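Local coordinates for aspartate aminotransferase (Rhodobacter sphaeroides, PDB 3NRA), which probably catalyses the pyridoxal-phosphate-dependent transfer of the amino group of L-aspartate to 2-oxoglutarate, giving oxaloacetate and L-glutamate, at residues S338-L344 with D378-F384; L358-V364 with R397-L401. All coordinates share one frame; numbering follows the deposited sequence.

In the fold
Contacts 1 and 2 are both buried and touch each other, Ile398 CD1 lying 4.1 Å from Leu382 CD2, with their centres about 14 Å apart. Contact 1, centred about 13 Å from the centre of the chain, is the inner one: it pairs strands 339-340 and 380-383 next to the cofactor and rests on backbone bonds and aromatic packing. Contact 2, about 25 Å out, lies far nearer the periphery and joins helices 351-362 and 388-404, which follow those two strands in the chain. Its chemistry is aliphatic apart from one arginine grip on a helix end. Strand 364-368, paired with 380-383, ties them together: Val366 packs on Val380 and Leu382 of contact 1 and on Leu358 and Ile398 of contact 2.

Contact 1: residues S338-L344 with D378-F384; sequences SYLFPRL and DSVRLNF
Leu340 and Leu382 exchange two backbone hydrogen bonds, Leu340 N to Leu382 O at 3.0 Å and Leu382 N to Leu340 O at 2.8 Å, fixing the antiparallel register of strands 339-340 and 380-383 in the smaller sheet of this aminotransferase. The packing is tightest around this pair. On the Leu340 side, Phe384 has its ring swung between backbone N and carbonyl carbon (chi1 64°), which lays one ring face against Ser338, its CA 3.8 Å from the ring centroid, while Leu340 CD1 also presses on the ring. On the other side of the sheet, Tyr339 CE1 sits over the centre of the Arg381 guanidinium, 3.4 Å from Arg381 CZ, with ring and guanidinium planes 22° apart. Farther along, Pro342 has no N-H to offer Val380, but its carbonyl accepts from Val380 N. Ser379 CB lies over one face of the Phe341 ring, 3.7 Å from the centroid, a CH-pi contact.

The far end is looser and wetter. Asp378 and Arg343 are partly exposed and make no salt bridge, Asp378 OD2 and Arg343 NE standing 5.4 Å apart, and one water joins Asp378 OD2 to Leu344 O.

Tyr339 OH is hydrogen-bonded to NZ of the modified lysine at position 253, which carries the cofactor, and Asn190 holds Arg381 NH1. Such an asparagine-held arginine binds the substrate α-carboxylate in related aspartate aminotransferases, so Arg381, backed by the tyrosine ring, probably does the same here.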
loop_
_atom_site.group_PDB
_atom_site.type_symbol
_atom_site.label_atom_id
_atom_site.label_comp_id
_atom_site.label_asym_id
_atom_site.label_seq_id
_atom_site.Cartn_x
_atom_site.Cartn_y
_atom_site.Cartn_z
ATOM N N SER B 338 13.825 -14.908 12.512
ATOM C CA SER B 338 13.794 -14.704 13.965
ATOM C C SER B 338 12.463 -15.135 14.620
ATOM O O SER B 338 12.040 -14.527 15.625
ATOM C CB SER B 338 14.079 -13.235 14.283
ATOM O OG SER B 338 15.147 -12.755 13.496
ATOM N N TYR B 339 11.825 -16.194 14.084
ATOM C CA TYR B 339 10.624 -16.769 14.702
ATOM C C TYR B 339 10.889 -18.116 15.411
ATOM O O TYR B 339 11.596 -18.966 14.893
ATOM C CB TYR B 339 9.543 -16.951 13.672
ATOM C CG TYR B 339 9.064 -15.654 13.100
ATOM C CD1 TYR B 339 8.575 -14.630 13.936
ATOM C CD2 TYR B 339 9.088 -15.427 11.726
ATOM C CE1 TYR B 339 8.128 -13.430 13.410
ATOM C CE2 TYR B 339 8.653 -14.228 11.198
ATOM C CZ TYR B 339 8.176 -13.224 12.055
ATOM O OH TYR B 339 7.761 -12.019 11.538
ATOM N N LEU B 340 10.367 -18.245 16.635
ATOM C CA LEU B 340 10.232 -19.518 17.331
ATOM C C LEU B 340 8.743 -19.794 17.574
ATOM O O LEU B 340 7.971 -18.882 17.949
ATOM C CB LEU B 340 10.922 -19.479 18.674
ATOM C CG LEU B 340 12.424 -19.629 18.803
ATOM C CD1 LEU B 340 12.910 -18.892 20.090
ATOM C CD2 LEU B 340 12.815 -21.072 18.854
ATOM N N PHE B 341 8.363 -21.051 17.444
ATOM C CA PHE B 341 6.989 -21.463 17.564
ATOM C C PHE B 341 6.870 -22.661 18.543
ATOM O O PHE B 341 6.645 -23.789 18.131
ATOM C CB PHE B 341 6.498 -21.813 16.171
ATOM C CG PHE B 341 5.023 -21.867 16.028
ATOM C CD1 PHE B 341 4.230 -20.777 16.369
ATOM C CD2 PHE B 341 4.419 -22.974 15.444
ATOM C CE1 PHE B 341 2.878 -20.808 16.177
ATOM C CE2 PHE B 341 3.054 -23.008 15.266
ATOM C CZ PHE B 341 2.284 -21.909 15.625
ATOM N N PRO B 342 7.029 -22.401 19.855
ATOM C CA PRO B 342 6.902 -23.470 20.815
ATOM C C PRO B 342 5.470 -23.998 20.969
ATOM O O PRO B 342 4.519 -23.218 20.973
ATOM C CB PRO B 342 7.385 -22.831 22.109
ATOM C CG PRO B 342 7.231 -21.420 21.910
ATOM C CD PRO B 342 7.564 -21.201 20.487
ATOM N N ARG B 343 5.342 -25.323 21.025
ATOM C CA ARG B 343 4.092 -25.992 21.345
ATOM C C ARG B 343 4.058 -26.221 22.830
ATOM O O ARG B 343 4.924 -26.896 23.377
ATOM C CB ARG B 343 3.999 -27.329 20.609
ATOM C CG ARG B 343 2.618 -27.935 20.627
ATOM C CD ARG B 343 2.561 -29.274 19.898
ATOM N NE ARG B 343 3.450 -30.250 20.533
ATOM C CZ ARG B 343 3.586 -31.510 20.154
ATOM N NH1 ARG B 343 2.879 -32.010 19.137
ATOM N NH2 ARG B 343 4.428 -32.278 20.793
ATOM N N LEU B 344 3.048 -25.658 23.491
ATOM C CA LEU B 344 2.952 -25.694 24.943
ATOM C C LEU B 344 2.188 -26.944 25.395
ATOM O O LEU B 344 1.367 -27.478 24.639
ATOM C CB LEU B 344 2.225 -24.425 25.444
ATOM C CG LEU B 344 2.825 -23.079 25.026
ATOM C CD1 LEU B 344 2.082 -21.936 25.674
ATOM C CD2 LEU B 344 4.338 -23.013 25.369
ATOM N N ASP B 378 -2.443 -24.605 20.361
ATOM C CA ASP B 378 -1.661 -24.697 21.616
ATOM C C ASP B 378 -0.201 -24.279 21.456
ATOM O O ASP B 378 0.573 -24.405 22.387
ATOM C CB ASP B 378 -1.799 -26.098 22.304
ATOM C CG ASP B 378 -1.326 -27.258 21.432
ATOM O OD1 ASP B 378 -0.918 -27.050 20.254
ATOM O OD2 ASP B 378 -1.399 -28.407 21.931
ATOM N N SER B 379 0.141 -23.709 20.290
ATOM C CA SER B 379 1.435 -23.028 20.086
ATOM C C SER B 379 1.312 -21.505 20.170
ATOM O O SER B 379 0.235 -20.970 20.040
ATOM C CB SER B 379 2.027 -23.449 18.733
ATOM O OG SER B 379 2.254 -24.864 18.735
ATOM N N VAL B 380 2.438 -20.834 20.438
ATOM C CA VAL B 380 2.533 -19.393 20.353
ATOM C C VAL B 380 3.786 -19.032 19.553
ATOM O O VAL B 380 4.742 -19.804 19.528
ATOM C CB VAL B 380 2.617 -18.719 21.760
ATOM C CG1 VAL B 380 1.315 -18.985 22.568
ATOM C CG2 VAL B 380 3.893 -19.203 22.548
ATOM N N ARG B 381 3.746 -17.897 18.845
ATOM C CA ARG B 381 4.905 -17.438 18.093
ATOM C C ARG B 381 5.619 -16.329 18.861
ATOM O O ARG B 381 4.974 -15.446 19.430
ATOM C CB ARG B 381 4.519 -16.930 16.703
ATOM C CG ARG B 381 5.683 -16.905 15.746
ATOM C CD ARG B 381 5.427 -16.088 14.540
ATOM N NE ARG B 381 5.231 -14.674 14.891
ATOM C CZ ARG B 381 4.756 -13.744 14.066
ATOM N NH1 ARG B 381 4.477 -14.036 12.807
ATOM N NH2 ARG B 381 4.615 -12.480 14.500
ATOM N N LEU B 382 6.958 -16.398 18.855
ATOM C CA LEU B 382 7.819 -15.360 19.368
ATOM C C LEU B 382 8.652 -14.836 18.241
ATOM O O LEU B 382 9.260 -15.608 17.531
ATOM C CB LEU B 382 8.735 -15.929 20.437
ATOM C CG LEU B 382 8.130 -16.111 21.837
ATOM C CD1 LEU B 382 7.136 -17.230 21.848
ATOM C CD2 LEU B 382 9.241 -16.365 22.882
ATOM N N ASN B 383 8.710 -13.523 18.083
ATOM C CA ASN B 383 9.773 -12.923 17.291
ATOM C C ASN B 383 10.913 -12.566 18.239
ATOM O O ASN B 383 10.774 -11.656 19.063
ATOM C CB ASN B 383 9.269 -11.680 16.514
ATOM C CG ASN B 383 10.363 -11.037 15.645
ATOM O OD1 ASN B 383 11.517 -10.929 16.062
ATOM N ND2 ASN B 383 9.987 -10.589 14.438
ATOM N N PHE B 384 12.038 -13.269 18.118
ATOM C CA PHE B 384 13.145 -13.097 19.055
ATOM C C PHE B 384 14.239 -12.125 18.595
ATOM O O PHE B 384 15.304 -12.059 19.210
ATOM C CB PHE B 384 13.750 -14.475 19.485
ATOM C CG PHE B 384 14.376 -15.265 18.365
ATOM C CD1 PHE B 384 15.716 -15.088 18.027
ATOM C CD2 PHE B 384 13.648 -16.253 17.709
ATOM C CE1 PHE B 384 16.316 -15.861 17.005
ATOM C CE2 PHE B 384 14.221 -17.016 16.720
ATOM C CZ PHE B 384 15.577 -16.814 16.360
HETATM O O HOH W 1 7.219 -10.143 13.224
HETATM O O HOH W 2 4.649 -25.529 17.664
HETATM O O HOH W 3 -1.345 -28.520 24.739
#

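Contact 2: residues L358-V364 with R397-L401; sequences LRLQAGV and RIVTL
Arg397 grips Ala362 O side-on with two nitrogens, NE at 2.8 Å and NH2 at 3.0 Å, where helices 351-362 and 388-404 of the small C-terminal domain pack across each other. The axes of the short segments 358-362 and 397-401 come within 10.3 Å and run at 104°, nearly perpendicular. The carbonyl oxygen lies close to the guanidinium plane, and NH2 comes in almost straight along the C=O direction while NE approaches from a tilt. A bend at chi3 (-65°) turns the arginine's end onto this oxygen instead of leaving the chain extended.

Beside the grip the contact is aliphatic. Leu401 CD1 reaches into the angle between Gln361 CB, 3.7 Å away, and Ala362 CB, 3.9 Å away; the Ala362 CB also meets Arg397 CB. Leu358 CD2 rests against the backbone and CG2 of Ile398, and Val364 CG1 touches Ile398 CD1 at 4.0 Å, their side chains crossing at about a right angle.

The next shell holds these groups in place. Arg397 NH2 also bonds Arg40 O, tying the N-terminal part of the chain to the same helix end, and Gln361 bonds Tyr405 and Arg33 O. A leucine in place of Arg397 would probably leave Ala362 O and Arg40 O without the donor they share, weakening one of the ties between the N-terminal segment and this helix end.

The Ala362 carbonyl stands at the end of helix 351-362, where Gly363 takes positive phi (51°) and the chain turns into strand 364-368. Val364 N then bonds back to Leu358 O at 3.2 Å, arriving on the opposite face of that carbonyl's plane from Ala362 N.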
loop_
_atom_site.group_PDB
_atom_site.type_symbol
_atom_site.label_atom_id
_atom_site.label_comp_id
_atom_site.label_asym_id
_atom_site.label_seq_id
_atom_site.Cartn_x
_atom_site.Cartn_y
_atom_site.Cartn_z
ATOM N N LEU B 358 -0.154 -14.362 30.022
ATOM C CA LEU B 358 1.262 -14.041 29.809
ATOM C C LEU B 358 1.511 -12.537 29.808
ATOM O O LEU B 358 2.489 -12.067 30.378
ATOM C CB LEU B 358 1.754 -14.624 28.497
ATOM C CG LEU B 358 2.044 -16.094 28.461
ATOM C CD1 LEU B 358 2.491 -16.476 27.040
ATOM C CD2 LEU B 358 3.129 -16.500 29.524
ATOM N N ARG B 359 0.601 -11.798 29.189
ATOM C CA ARG B 359 0.669 -10.353 29.153
ATOM C C ARG B 359 0.353 -9.746 30.539
ATOM O O ARG B 359 1.103 -8.904 31.038
ATOM C CB ARG B 359 -0.304 -9.819 28.092
ATOM C CG ARG B 359 -0.267 -8.348 27.916
ATOM C CD ARG B 359 -0.797 -7.946 26.575
ATOM N NE ARG B 359 -0.689 -6.486 26.388
ATOM C CZ ARG B 359 -1.694 -5.596 26.506
ATOM N NH1 ARG B 359 -2.952 -5.975 26.801
ATOM N NH2 ARG B 359 -1.442 -4.301 26.299
ATOM N N LEU B 360 -0.716 -10.226 31.165
ATOM C CA LEU B 360 -1.127 -9.747 32.513
ATOM C C LEU B 360 -0.077 -10.008 33.604
ATOM O O LEU B 360 0.258 -9.106 34.375
ATOM C CB LEU B 360 -2.436 -10.403 32.931
ATOM C CG LEU B 360 -3.245 -9.603 33.931
ATOM C CD1 LEU B 360 -4.039 -8.536 33.176
ATOM C CD2 LEU B 360 -4.180 -10.516 34.760
ATOM N N GLN B 361 0.458 -11.226 33.647
ATOM C CA GLN B 361 1.304 -11.673 34.786
ATOM C C GLN B 361 2.826 -11.734 34.501
ATOM O O GLN B 361 3.601 -11.918 35.428
ATOM C CB GLN B 361 0.831 -13.054 35.253
ATOM C CG GLN B 361 -0.604 -13.067 35.791
ATOM C CD GLN B 361 -0.872 -14.280 36.635
ATOM O OE1 GLN B 361 -0.808 -15.429 36.148
ATOM N NE2 GLN B 361 -1.140 -14.055 37.918
ATOM N N ALA B 362 3.225 -11.644 33.219
ATOM C CA ALA B 362 4.650 -11.640 32.810
ATOM C C ALA B 362 5.065 -10.443 31.933
ATOM O O ALA B 362 6.228 -10.346 31.545
ATOM C CB ALA B 362 4.985 -12.936 32.079
ATOM N N GLY B 363 4.134 -9.558 31.600
ATOM C CA GLY B 363 4.402 -8.487 30.632
ATOM C C GLY B 363 5.013 -9.008 29.330
ATOM O O GLY B 363 5.923 -8.409 28.791
ATOM N N VAL B 364 4.525 -10.151 28.854
ATOM C CA VAL B 364 4.995 -10.736 27.607
ATOM C C VAL B 364 3.850 -10.760 26.603
ATOM O O VAL B 364 2.763 -11.252 26.905
ATOM C CB VAL B 364 5.521 -12.140 27.867
ATOM C CG1 VAL B 364 5.720 -12.887 26.600
ATOM C CG2 VAL B 364 6.835 -12.067 28.648
ATOM N N ARG B 397 10.160 -16.146 32.426
ATOM C CA ARG B 397 8.838 -15.839 32.982
ATOM C C ARG B 397 7.737 -16.677 32.286
ATOM O O ARG B 397 6.776 -17.122 32.943
ATOM C CB ARG B 397 8.514 -14.320 32.884
ATOM C CG ARG B 397 9.491 -13.407 33.639
ATOM C CD ARG B 397 8.887 -12.030 33.954
ATOM N NE ARG B 397 8.604 -11.248 32.757
ATOM C CZ ARG B 397 9.520 -10.587 32.035
ATOM N NH1 ARG B 397 10.832 -10.597 32.375
ATOM N NH2 ARG B 397 9.134 -9.902 30.957
ATOM N N ILE B 398 7.866 -16.898 30.977
ATOM C CA ILE B 398 6.868 -17.707 30.250
ATOM C C ILE B 398 6.808 -19.105 30.836
ATOM O O ILE B 398 5.715 -19.615 31.144
ATOM C CB ILE B 398 7.172 -17.848 28.737
ATOM C CG1 ILE B 398 7.081 -16.490 28.030
ATOM C CG2 ILE B 398 6.152 -18.856 28.070
ATOM C CD1 ILE B 398 7.300 -16.549 26.459
ATOM N N VAL B 399 7.980 -19.734 31.000
ATOM C CA VAL B 399 8.024 -21.134 31.445
ATOM C C VAL B 399 7.591 -21.279 32.907
ATOM O O VAL B 399 6.850 -22.202 33.219
ATOM C CB VAL B 399 9.388 -21.821 31.194
ATOM C CG1 VAL B 399 9.754 -21.777 29.683
ATOM C CG2 VAL B 399 10.454 -21.230 32.033
ATOM N N THR B 400 7.979 -20.315 33.773
ATOM C CA THR B 400 7.451 -20.213 35.155
ATOM C C THR B 400 5.891 -20.227 35.169
ATOM O O THR B 400 5.273 -20.997 35.929
ATOM C CB THR B 400 7.945 -18.934 35.858
ATOM O OG1 THR B 400 9.365 -18.933 35.916
ATOM C CG2 THR B 400 7.377 -18.825 37.293
ATOM N N LEU B 401 5.280 -19.439 34.282
ATOM C CA LEU B 401 3.814 -19.409 34.167
ATOM C C LEU B 401 3.245 -20.658 33.529
ATOM O O LEU B 401 2.171 -21.115 33.936
ATOM C CB LEU B 401 3.322 -18.158 33.427
ATOM C CG LEU B 401 3.428 -16.857 34.251
ATOM C CD1 LEU B 401 2.746 -15.692 33.573
ATOM C CD2 LEU B 401 2.877 -17.035 35.656
#